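Local coordinates for Slr1951 protein (Synechocystis sp., PDB 3HX1), which is of unknown function but carries a forkhead-associated (FHA) domain, so it may bind phosphothreonine peptides as many relatives do, at residues Ile44-Val49 and Met104-Val110. Sequence-based numbering, arbitrary orientation.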
loop_
_atom_site.group_PDB
_atom_site.type_symbol
_atom_site.label_atom_id
_atom_site.label_comp_id
_atom_site.label_asym_id
_atom_site.label_seq_id
_atom_site.Cartn_x
_atom_site.Cartn_y
_atom_site.Cartn_z
ATOM N N ILE A 44 -5.579 2.596 -5.865
ATOM C CA ILE A 44 -5.773 1.157 -5.851
ATOM C C ILE A 44 -7.243 0.996 -6.209
ATOM O O ILE A 44 -8.123 1.126 -5.356
ATOM C CB ILE A 44 -5.511 0.522 -4.478
ATOM C CG1 ILE A 44 -4.011 0.305 -4.258
ATOM C CG2 ILE A 44 -6.169 -0.845 -4.430
ATOM C CD1 ILE A 44 -3.200 1.539 -4.275
ATOM N N LYS A 45 -7.487 0.732 -7.489
ATOM C CA LYS A 45 -8.826 0.587 -8.037
ATOM C C LYS A 45 -9.578 -0.660 -7.587
ATOM O O LYS A 45 -9.270 -1.772 -8.028
ATOM C CB LYS A 45 -8.742 0.607 -9.565
ATOM C CG LYS A 45 -10.064 0.424 -10.296
ATOM C CD LYS A 45 -9.819 0.209 -11.790
ATOM C CE LYS A 45 -11.104 -0.038 -12.561
ATOM N NZ LYS A 45 -10.823 -0.511 -13.950
ATOM N N SER A 46 -10.568 -0.452 -6.716
ATOM C CA SER A 46 -11.428 -1.512 -6.191
ATOM C C SER A 46 -12.478 -0.933 -5.269
ATOM O O SER A 46 -12.296 0.144 -4.711
ATOM C CB SER A 46 -10.638 -2.559 -5.405
ATOM O OG SER A 46 -11.497 -3.620 -5.018
ATOM N N GLN A 47 -13.574 -1.668 -5.103
ATOM C CA GLN A 47 -14.671 -1.233 -4.244
ATOM C C GLN A 47 -14.423 -1.653 -2.806
ATOM O O GLN A 47 -15.041 -1.129 -1.886
ATOM C CB GLN A 47 -15.988 -1.833 -4.720
ATOM C CG GLN A 47 -15.978 -3.351 -4.816
ATOM C CD GLN A 47 -17.368 -3.920 -5.046
ATOM O OE1 GLN A 47 -18.166 -3.355 -5.796
ATOM N NE2 GLN A 47 -17.661 -5.050 -4.408
ATOM N N PHE A 48 -13.512 -2.601 -2.619
ATOM C CA PHE A 48 -13.189 -3.085 -1.284
ATOM C C PHE A 48 -12.153 -2.180 -0.641
ATOM O O PHE A 48 -11.814 -2.335 0.527
ATOM C CB PHE A 48 -12.665 -4.520 -1.360
ATOM C CG PHE A 48 -13.595 -5.465 -2.071
ATOM C CD1 PHE A 48 -14.971 -5.387 -1.878
ATOM C CD2 PHE A 48 -13.095 -6.461 -2.898
ATOM C CE1 PHE A 48 -15.829 -6.293 -2.486
ATOM C CE2 PHE A 48 -13.948 -7.374 -3.511
ATOM C CZ PHE A 48 -15.316 -7.289 -3.305
ATOM N N VAL A 49 -11.653 -1.231 -1.420
ATOM C CA VAL A 49 -10.664 -0.285 -0.936
ATOM C C VAL A 49 -11.308 1.062 -0.647
ATOM O O VAL A 49 -12.020 1.613 -1.478
ATOM C CB VAL A 49 -9.548 -0.083 -1.969
ATOM C CG1 VAL A 49 -8.662 1.089 -1.557
ATOM C CG2 VAL A 49 -8.733 -1.352 -2.084
HETATM N N MSE A 104 -5.050 -6.128 0.866
HETATM C CA MSE A 104 -5.909 -5.086 1.342
HETATM C C MSE A 104 -7.354 -4.984 0.841
HETATM O O MSE A 104 -7.857 -3.868 0.619
HETATM C CB MSE A 104 -5.129 -3.784 1.157
HETATM C CG MSE A 104 -4.522 -3.488 -0.237
HETATM SE SE MSE A 104 -4.450 -1.643 -0.136
HETATM C CE MSE A 104 -6.308 -1.908 0.039
ATOM N N GLY A 105 -7.982 -6.169 0.712
ATOM C CA GLY A 105 -9.361 -6.360 0.251
ATOM C C GLY A 105 -9.488 -7.585 -0.684
ATOM O O GLY A 105 -8.462 -8.086 -1.170
ATOM N N PRO A 106 -10.707 -8.105 -0.958
ATOM C CA PRO A 106 -10.869 -9.264 -1.851
ATOM C C PRO A 106 -10.270 -8.960 -3.227
ATOM O O PRO A 106 -10.657 -7.987 -3.892
ATOM C CB PRO A 106 -12.387 -9.436 -1.929
ATOM C CG PRO A 106 -12.854 -8.953 -0.581
ATOM C CD PRO A 106 -11.997 -7.717 -0.361
ATOM N N GLN A 107 -9.303 -9.779 -3.632
ATOM C CA GLN A 107 -8.664 -9.646 -4.942
ATOM C C GLN A 107 -7.678 -8.477 -5.101
ATOM O O GLN A 107 -7.166 -8.248 -6.193
ATOM C CB GLN A 107 -9.743 -9.537 -6.031
ATOM C CG GLN A 107 -9.348 -10.150 -7.358
ATOM C CD GLN A 107 -9.390 -11.661 -7.310
ATOM O OE1 GLN A 107 -8.867 -12.279 -6.380
ATOM N NE2 GLN A 107 -10.012 -12.271 -8.314
ATOM N N VAL A 108 -7.392 -7.733 -4.037
ATOM C CA VAL A 108 -6.468 -6.603 -4.174
ATOM C C VAL A 108 -5.324 -6.598 -3.162
ATOM O O VAL A 108 -5.515 -6.880 -1.992
ATOM C CB VAL A 108 -7.226 -5.273 -4.095
ATOM C CG1 VAL A 108 -7.909 -5.133 -2.747
ATOM C CG2 VAL A 108 -6.270 -4.132 -4.339
ATOM N N SER A 109 -4.133 -6.228 -3.628
ATOM C CA SER A 109 -2.927 -6.278 -2.810
ATOM C C SER A 109 -1.711 -5.584 -3.420
ATOM O O SER A 109 -1.647 -5.411 -4.633
ATOM C CB SER A 109 -2.565 -7.738 -2.642
ATOM O OG SER A 109 -2.035 -8.238 -3.870
ATOM N N VAL A 110 -0.741 -5.220 -2.578
ATOM C CA VAL A 110 0.487 -4.594 -3.053
ATOM C C VAL A 110 1.706 -5.338 -2.527
ATOM O O VAL A 110 1.816 -5.614 -1.326
ATOM C CB VAL A 110 0.615 -3.107 -2.618
ATOM C CG1 VAL A 110 -0.551 -2.297 -3.157
ATOM C CG2 VAL A 110 0.706 -3.000 -1.109
#
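Phe48 lays its ring against Pro106 where two segments at one end of the FHA beta sandwich meet: Ile44-Val49, between strands 42-43 and 54-58, and Met104-Val110, a turn and the first residues of strand 109-115. From CB outward, Phe48 first passes the glycine, with CB 4.1 Å from Gly105 CA. With CG anti to the carbonyl carbon (chi1 -55°), the ring turns one face to Pro106. Pro106 CG touches that face in a CH-pi contact, 3.7 Å from the Phe48 ring centroid and 25° off the normal; CG of Gln47 lies over the opposite face. The carbonyl O of Pro106 sits in the ring plane at the edge, nearest CD2, and at the tip Phe48 CZ lies 3.9 Å from Pro106 CB. Pro106 is the second residue of a type II turn from Gly105 to Val108, closed by Val108 N to Gly105 O (3.1 Å), while Met104 N to Val108 O closes the connection between antiparallel strands 101-103 and 109-115. In Ile44-Val49 an ST turn links Phe48 N to Ser46 OG (3.3 Å, 166°). Deeper in, the contact is aliphatic. The selenomethionine Met104, bent at chi3, swings CE back to Val49 CG2, whereas Val108 divides its branches, CG1 facing Val49 and CG2 facing Ile44. Outside the two segments, Ile16 of strand 11-18 touches both Ile44 and Val110, and Arg36 NH1 hydrogen-bonds the carbonyl O of Val49. No hydrogen bond crosses between the segments; at the buried end the side chains of Ile44 and Val108 cross at about a right angle, Ile44 CG2 lying 3.3 Å from Val108 CG2.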